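Local coordinates for organophosphorus hydrolase (Pseudomonas pseudoalcaligenes, PDB 4LE6), which hydrolyses phosphotriesters as a zinc-binding metallo-hydrolase of the metallo-beta-lactamase superfamily, at the interface of chains A and B. Residues are numbered along the deposited sequence; one frame, centred on the assembly and turned at random. Chains: chain A/B, Organophosphorus hydrolase.

The interface of chains A and B. Residues chain A 33-36; chain B 38, 317-319.
A:Gln33 reaches from an extended stretch of chain A, just ahead of strand 37-42, to the extended backbone at B:Ser318. Its amide nitrogen NE2 donates a hydrogen bond to the main-chain carbonyl oxygen O of B:Ser318 at 2.8 Å. The bond is fairly straight, 159° at the hydrogen, and the acceptor lies in the plane of the glutamine amide, although NE2 itself comes in tilted from the acceptor's carbonyl plane. At the other end of the amide, OE1 of A:Gln33 accepts a hydrogen bond from the backbone N of A:Val34 at 2.9 Å, in the carbonyl plane and on a lone pair. Gripped at both ends, the amide has its rotation fixed; CG lies anti to the backbone N, and the chain bends at chi2 (57°), which brings OE1 round to the N-H of the following residue.

The same flat amide lies above the CD1-CE1 side of the B:Tyr38 ring, off its centre, the two planes 17° apart, with CD of A:Gln33 3.7 Å from ring carbon CE1. On the chain B side, the phenol OH of B:Tyr38 accepts a hydrogen bond from the backbone N of B:Ser318 at 3.0 Å, tying the ring to the segment that supplies the carbonyl.

Apolar packing centres on B:Phe317. Methyl CG1 of A:Val34 meets CE2 of the ring at 3.7 Å, the two side chains crossing at about a right angle, and CG of A:Gln33 sits 3.9 Å from ring atom CZ. B:Pro319 lies more loosely beside the aliphatic part of A:Gln33.

The patch pins the N-terminal segment of one subunit onto its neighbour; repeated by the two-fold axis, it would help hold the pair together if this dimer is the biological one.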
# COMPACT_ATOMS: atom_id res chain seq x y z
N GLN A 33 14.42 3.46 0.34
CA GLN A 33 12.99 3.35 0.10
C GLN A 33 12.41 4.68 -0.41
O GLN A 33 12.95 5.76 -0.14
CB GLN A 33 12.29 2.93 1.39
CG GLN A 33 10.81 2.62 1.20
CD GLN A 33 10.57 1.53 0.15
OE1 GLN A 33 10.58 1.81 -1.05
NE2 GLN A 33 10.36 0.30 0.60
N VAL A 34 11.31 4.59 -1.15
CA VAL A 34 10.54 5.77 -1.53
C VAL A 34 10.23 6.56 -0.24
O VAL A 34 10.11 5.96 0.82
CB VAL A 34 9.22 5.35 -2.23
CG1 VAL A 34 8.28 4.68 -1.26
CG2 VAL A 34 8.54 6.53 -2.87
N PRO A 35 10.14 7.90 -0.32
CA PRO A 35 9.80 8.66 0.89
C PRO A 35 8.46 8.23 1.50
O PRO A 35 7.57 7.79 0.77
CB PRO A 35 9.72 10.10 0.39
CG PRO A 35 10.75 10.14 -0.76
CD PRO A 35 10.64 8.77 -1.41
N GLY A 36 8.35 8.32 2.82
CA GLY A 36 7.19 7.85 3.55
C GLY A 36 6.12 8.92 3.66
O GLY A 36 5.74 9.34 4.76
N TYR B 38 8.60 1.62 -5.44
CA TYR B 38 8.64 0.96 -4.14
C TYR B 38 9.72 -0.12 -4.10
O TYR B 38 9.74 -0.99 -4.96
CB TYR B 38 7.28 0.33 -3.81
CG TYR B 38 7.29 -0.32 -2.46
CD1 TYR B 38 7.18 0.45 -1.32
CD2 TYR B 38 7.43 -1.70 -2.32
CE1 TYR B 38 7.21 -0.12 -0.07
CE2 TYR B 38 7.46 -2.28 -1.05
CZ TYR B 38 7.35 -1.47 0.07
OH TYR B 38 7.36 -1.97 1.37
N PHE B 317 4.19 -1.72 3.85
CA PHE B 317 5.25 -0.75 3.62
C PHE B 317 6.38 -0.88 4.65
O PHE B 317 6.12 -0.93 5.86
CB PHE B 317 4.64 0.65 3.69
CG PHE B 317 5.60 1.74 3.30
CD1 PHE B 317 6.48 2.27 4.22
CD2 PHE B 317 5.60 2.25 2.02
CE1 PHE B 317 7.35 3.27 3.87
CE2 PHE B 317 6.48 3.25 1.66
CZ PHE B 317 7.36 3.76 2.58
N SER B 318 7.61 -0.96 4.17
CA SER B 318 8.77 -1.14 5.04
C SER B 318 10.03 -0.66 4.36
O SER B 318 10.20 -0.84 3.16
CB SER B 318 8.96 -2.62 5.36
OG SER B 318 10.14 -2.83 6.14
N PRO B 319 10.94 -0.06 5.12
CA PRO B 319 12.27 0.08 4.52
C PRO B 319 12.91 -1.29 4.34
O PRO B 319 12.47 -2.29 4.90
CB PRO B 319 13.05 0.91 5.54
CG PRO B 319 12.27 0.83 6.82
CD PRO B 319 10.85 0.55 6.46